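Local coordinates for PA1221 (Pseudomonas aeruginosa, PDB 4DG8), which belongs to the AMP-binding enzyme family of the ANL clan, carries a predicted phosphopantetheine attachment domain, and holds adenosine monophosphate, at residues A[327-337]-A[405-414]. Residues are numbered along the deposited sequence; the frame is centred on the assembly and turned at random.
Sequences DLEEDDIPIGK and RYDEQGRLRF. With AMP (adenosine monophosphate), chain B.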
loop_
_atom_site.group_PDB
_atom_site.type_symbol
_atom_site.label_atom_id
_atom_site.label_comp_id
_atom_site.label_asym_id
_atom_site.label_seq_id
_atom_site.Cartn_x
_atom_site.Cartn_y
_atom_site.Cartn_z
ATOM N N ASP A 327 1.630 19.729 -17.919
ATOM C CA ASP A 327 1.841 18.283 -17.851
ATOM C C ASP A 327 0.896 17.533 -18.771
ATOM O O ASP A 327 1.213 16.436 -19.220
ATOM C CB ASP A 327 1.696 17.768 -16.414
ATOM C CG ASP A 327 2.762 18.324 -15.491
ATOM O OD1 ASP A 327 3.855 18.681 -16.012
ATOM O OD2 ASP A 327 2.508 18.401 -14.261
ATOM N N LEU A 328 -0.261 18.130 -19.049
ATOM C CA LEU A 328 -1.289 17.443 -19.824
ATOM C C LEU A 328 -0.899 17.333 -21.288
ATOM O O LEU A 328 -1.574 16.657 -22.072
ATOM C CB LEU A 328 -2.628 18.157 -19.693
ATOM C CG LEU A 328 -3.140 18.333 -18.269
ATOM C CD1 LEU A 328 -4.440 19.108 -18.310
ATOM C CD2 LEU A 328 -3.321 16.991 -17.571
ATOM N N GLU A 329 0.193 18.000 -21.650
ATOM C CA GLU A 329 0.700 17.945 -23.009
ATOM C C GLU A 329 1.820 16.921 -23.185
ATOM O O GLU A 329 2.335 16.772 -24.285
ATOM C CB GLU A 329 1.219 19.317 -23.439
ATOM C CG GLU A 329 0.187 20.410 -23.373
ATOM C CD GLU A 329 -1.068 20.056 -24.147
ATOM O OE1 GLU A 329 -0.955 19.644 -25.326
ATOM O OE2 GLU A 329 -2.165 20.177 -23.567
ATOM N N GLU A 330 2.207 16.231 -22.113
ATOM C CA GLU A 330 3.355 15.328 -22.194
ATOM C C GLU A 330 2.930 13.882 -22.445
ATOM O O GLU A 330 1.742 13.551 -22.330
ATOM C CB GLU A 330 4.155 15.393 -20.881
ATOM C CG GLU A 330 4.545 16.807 -20.432
ATOM C CD GLU A 330 5.939 17.225 -20.885
ATOM O OE1 GLU A 330 6.604 16.435 -21.587
ATOM O OE2 GLU A 330 6.377 18.341 -20.532
ATOM N N ASP A 331 3.915 13.015 -22.708
ATOM C CA ASP A 331 3.669 11.598 -22.993
ATOM C C ASP A 331 3.450 10.853 -21.682
ATOM O O ASP A 331 2.919 9.751 -21.671
ATOM C CB ASP A 331 4.864 10.951 -23.712
ATOM C CG ASP A 331 4.902 11.231 -25.214
ATOM O OD1 ASP A 331 4.095 12.033 -25.729
ATOM O OD2 ASP A 331 5.782 10.638 -25.881
ATOM N N ASP A 332 3.899 11.450 -20.582
ATOM C CA ASP A 332 3.754 10.851 -19.256
ATOM C C ASP A 332 3.653 11.958 -18.222
ATOM O O ASP A 332 4.232 13.013 -18.412
ATOM C CB ASP A 332 4.981 9.992 -18.921
ATOM C CG ASP A 332 6.272 10.818 -18.846
ATOM O OD1 ASP A 332 6.812 11.169 -19.917
ATOM O OD2 ASP A 332 6.748 11.118 -17.723
ATOM N N ILE A 333 2.939 11.708 -17.124
ATOM C CA ILE A 333 2.903 12.647 -16.000
ATOM C C ILE A 333 4.150 12.438 -15.151
ATOM O O ILE A 333 4.404 11.311 -14.716
ATOM C CB ILE A 333 1.689 12.394 -15.084
ATOM C CG1 ILE A 333 0.382 12.393 -15.889
ATOM C CG2 ILE A 333 1.652 13.412 -13.936
ATOM C CD1 ILE A 333 0.111 13.694 -16.638
ATOM N N PRO A 334 4.934 13.513 -14.909
ATOM C CA PRO A 334 6.117 13.389 -14.044
ATOM C C PRO A 334 5.744 12.740 -12.717
ATOM O O PRO A 334 4.576 12.849 -12.290
ATOM C CB PRO A 334 6.532 14.852 -13.800
ATOM C CG PRO A 334 6.039 15.601 -15.007
ATOM C CD PRO A 334 4.746 14.888 -15.413
ATOM N N ILE A 335 6.688 12.017 -12.113
ATOM C CA ILE A 335 6.514 11.544 -10.739
ATOM C C ILE A 335 7.146 12.551 -9.782
ATOM O O ILE A 335 7.115 12.384 -8.563
ATOM C CB ILE A 335 7.061 10.114 -10.497
ATOM C CG1 ILE A 335 8.562 10.023 -10.806
ATOM C CG2 ILE A 335 6.247 9.096 -11.311
ATOM C CD1 ILE A 335 9.171 8.609 -10.584
ATOM N N GLY A 336 7.681 13.624 -10.355
ATOM C CA GLY A 336 8.103 14.784 -9.583
ATOM C C GLY A 336 9.384 14.686 -8.775
ATOM O O GLY A 336 10.442 14.309 -9.298
ATOM N N LYS A 337 9.301 15.070 -7.503
ATOM C CA LYS A 337 10.484 15.136 -6.648
ATOM C C LYS A 337 10.250 14.452 -5.304
ATOM O O LYS A 337 9.118 14.111 -4.963
ATOM C CB LYS A 337 10.904 16.598 -6.447
ATOM C CG LYS A 337 11.298 17.320 -7.741
ATOM C CD LYS A 337 11.508 18.826 -7.514
ATOM C CE LYS A 337 11.923 19.549 -8.796
ATOM N NZ LYS A 337 11.967 21.045 -8.622
ATOM N N ARG A 405 14.200 8.963 -15.616
ATOM C CA ARG A 405 15.079 9.991 -16.158
ATOM C C ARG A 405 14.579 11.331 -15.639
ATOM O O ARG A 405 13.391 11.476 -15.334
ATOM C CB ARG A 405 15.005 10.020 -17.685
ATOM C CG ARG A 405 13.681 10.613 -18.172
ATOM C CD ARG A 405 13.616 10.889 -19.659
ATOM N NE ARG A 405 12.235 11.171 -20.047
ATOM C CZ ARG A 405 11.702 12.389 -20.146
ATOM N NH1 ARG A 405 12.441 13.471 -19.910
ATOM N NH2 ARG A 405 10.421 12.525 -20.484
ATOM N N TYR A 406 15.478 12.307 -15.536
ATOM C CA TYR A 406 15.082 13.678 -15.227
ATOM C C TYR A 406 14.626 14.378 -16.495
ATOM O O TYR A 406 15.151 14.106 -17.577
ATOM C CB TYR A 406 16.252 14.474 -14.644
ATOM C CG TYR A 406 16.717 14.021 -13.280
ATOM C CD1 TYR A 406 15.925 14.207 -12.153
ATOM C CD2 TYR A 406 17.961 13.425 -13.117
ATOM C CE1 TYR A 406 16.357 13.805 -10.899
ATOM C CE2 TYR A 406 18.400 13.018 -11.876
ATOM C CZ TYR A 406 17.596 13.207 -10.763
ATOM O OH TYR A 406 18.047 12.808 -9.516
ATOM N N ASP A 407 13.663 15.286 -16.364
ATOM C CA ASP A 407 13.380 16.234 -17.447
ATOM C C ASP A 407 14.171 17.518 -17.220
ATOM O O ASP A 407 14.950 17.614 -16.261
ATOM C CB ASP A 407 11.881 16.531 -17.587
ATOM C CG ASP A 407 11.283 17.199 -16.353
ATOM O OD1 ASP A 407 12.041 17.784 -15.538
ATOM O OD2 ASP A 407 10.038 17.133 -16.204
ATOM N N GLU A 408 13.965 18.502 -18.092
ATOM C CA GLU A 408 14.701 19.766 -18.013
ATOM C C GLU A 408 14.421 20.544 -16.724
ATOM O O GLU A 408 15.161 21.462 -16.382
ATOM C CB GLU A 408 14.417 20.647 -19.238
ATOM C CG GLU A 408 12.976 21.182 -19.322
ATOM C CD GLU A 408 11.936 20.107 -19.648
ATOM O OE1 GLU A 408 12.212 19.250 -20.517
ATOM O OE2 GLU A 408 10.841 20.127 -19.037
ATOM N N GLN A 409 13.355 20.183 -16.013
ATOM C CA GLN A 409 13.015 20.845 -14.750
ATOM C C GLN A 409 13.535 20.132 -13.504
ATOM O O GLN A 409 13.197 20.509 -12.381
ATOM C CB GLN A 409 11.506 21.048 -14.625
ATOM C CG GLN A 409 10.945 22.050 -15.598
ATOM C CD GLN A 409 9.443 22.163 -15.497
ATOM O OE1 GLN A 409 8.904 22.555 -14.461
ATOM N NE2 GLN A 409 8.752 21.805 -16.573
ATOM N N GLY A 410 14.326 19.083 -13.691
ATOM C CA GLY A 410 14.797 18.314 -12.550
ATOM C C GLY A 410 13.693 17.493 -11.902
ATOM O O GLY A 410 13.790 17.121 -10.730
ATOM N N ARG A 411 12.630 17.223 -12.659
ATOM C CA ARG A 411 11.569 16.328 -12.195
ATOM C C ARG A 411 11.845 14.924 -12.714
ATOM O O ARG A 411 12.378 14.758 -13.811
ATOM C CB ARG A 411 10.197 16.791 -12.693
ATOM C CG ARG A 411 9.867 18.235 -12.403
ATOM C CD ARG A 411 8.535 18.625 -13.042
ATOM N NE ARG A 411 8.539 18.488 -14.503
ATOM C CZ ARG A 411 7.554 18.921 -15.291
ATOM N NH1 ARG A 411 6.495 19.528 -14.765
ATOM N NH2 ARG A 411 7.629 18.760 -16.605
ATOM N N LEU A 412 11.494 13.908 -11.934
ATOM C CA LEU A 412 11.673 12.537 -12.396
ATOM C C LEU A 412 10.539 12.076 -13.311
ATOM O O LEU A 412 9.365 12.383 -13.089
ATOM C CB LEU A 412 11.856 11.569 -11.223
ATOM C CG LEU A 412 13.225 11.629 -10.534
ATOM C CD1 LEU A 412 13.185 10.873 -9.218
ATOM C CD2 LEU A 412 14.329 11.084 -11.434
ATOM N N ARG A 413 10.922 11.345 -14.350
ATOM C CA ARG A 413 9.999 10.796 -15.328
ATOM C C ARG A 413 10.155 9.270 -15.312
ATOM O O ARG A 413 11.216 8.744 -15.668
ATOM C CB ARG A 413 10.338 11.373 -16.700
ATOM C CG ARG A 413 10.469 12.902 -16.668
ATOM C CD ARG A 413 9.114 13.571 -16.376
ATOM N NE ARG A 413 8.248 13.433 -17.537
ATOM C CZ ARG A 413 8.110 14.351 -18.492
ATOM N NH1 ARG A 413 8.755 15.517 -18.427
ATOM N NH2 ARG A 413 7.320 14.100 -19.516
ATOM N N PHE A 414 9.112 8.567 -14.876
ATOM C CA PHE A 414 9.183 7.118 -14.691
ATOM C C PHE A 414 9.296 6.367 -16.023
ATOM O O PHE A 414 8.543 6.615 -16.968
ATOM C CB PHE A 414 7.973 6.628 -13.906
ATOM C CG PHE A 414 8.003 5.162 -13.593
ATOM C CD1 PHE A 414 8.542 4.705 -12.393
ATOM C CD2 PHE A 414 7.480 4.240 -14.490
ATOM C CE1 PHE A 414 8.566 3.354 -12.097
ATOM C CE2 PHE A 414 7.496 2.886 -14.197
ATOM C CZ PHE A 414 8.045 2.439 -13.002
HETATM P P AMP B . 4.034 -1.015 -3.971
HETATM O O1P AMP B . 3.083 -2.189 -3.878
HETATM O O2P AMP B . 3.541 0.357 -3.531
HETATM O O3P AMP B . 5.280 -1.406 -3.197
HETATM O "O5'" AMP B . 4.611 -0.915 -5.449
HETATM C "C5'" AMP B . 5.704 -0.064 -5.737
HETATM C "C4'" AMP B . 6.046 -0.079 -7.202
HETATM O "O4'" AMP B . 4.885 0.299 -7.989
HETATM C "C3'" AMP B . 7.124 0.899 -7.634
HETATM O "O3'" AMP B . 8.438 0.422 -7.368
HETATM C "C2'" AMP B . 6.823 1.092 -9.113
HETATM O "O2'" AMP B . 7.311 -0.012 -9.867
HETATM C "C1'" AMP B . 5.293 1.046 -9.121
HETATM N N9 AMP B . 4.696 2.399 -9.030
HETATM C C8 AMP B . 4.175 2.936 -7.901
HETATM N N7 AMP B . 3.701 4.188 -8.116
HETATM C C5 AMP B . 3.921 4.492 -9.404
HETATM C C6 AMP B . 3.664 5.664 -10.285
HETATM N N6 AMP B . 3.074 6.777 -9.812
HETATM N N1 AMP B . 4.039 5.580 -11.585
HETATM C C2 AMP B . 4.628 4.462 -12.059
HETATM N N3 AMP B . 4.887 3.366 -11.316
HETATM C C4 AMP B . 4.568 3.308 -10.005
HETATM O O HOH W 1 5.455 19.748 -18.068
HETATM O O HOH W 2 6.609 9.854 -15.495
HETATM O O HOH W 3 10.628 22.010 -10.866
#
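A classic beta bulge joins segment 327-337, mostly loop, to strand 412-416: two residues, Ile335 and Gly336, stand against the single Leu412. Leu412 O accepts from Ile335 N at 2.9 Å and weakly from Gly336 N, while Leu412 N gives a nearly straight bond (176°) to Gly336 O at 2.9 Å. Gly336 combines a positive phi with a strongly negative psi, a conformation open to few residues but glycine.

Beside it lies a salt-bridge network. Arg413, its chain bent at chi2 and chi3 (-67° and -71°), folds back so that its guanidinium grips Asp332 side-on: NE reaches OD2 at 2.8 Å on the syn side, and NH2 meets OD1 at 3.0 Å from above the carboxylate plane. Glu330 OE1 adds a weak bond at the edge of the same guanidinium. Asp407 OD2 takes three bonds, from Arg413 NH1 and from NE and NH2 of Arg411, the NE bond being 2.6 Å, so one oxygen holds both arginines. Arg411 NH1 adds a weak bond to OD1 of Asp327, a residue whose OD2 bonds to His321, and Pro334 CG sits 3.7 Å above the centre of the Arg411 guanidinium; the compact ring suits this flat face.

On the pocket side, Ile335 CG2 packs against Phe414 CB at 4.0 Å, and the C2-N3 edge of the adenine lies over one face of the Phe414 ring. Shared carboxylates probably offset the clustered positive charge, and the paired bonds restrict rotation of the Arg413 guanidinium, tying the loop to the strand that carries Phe414 of the AMP pocket.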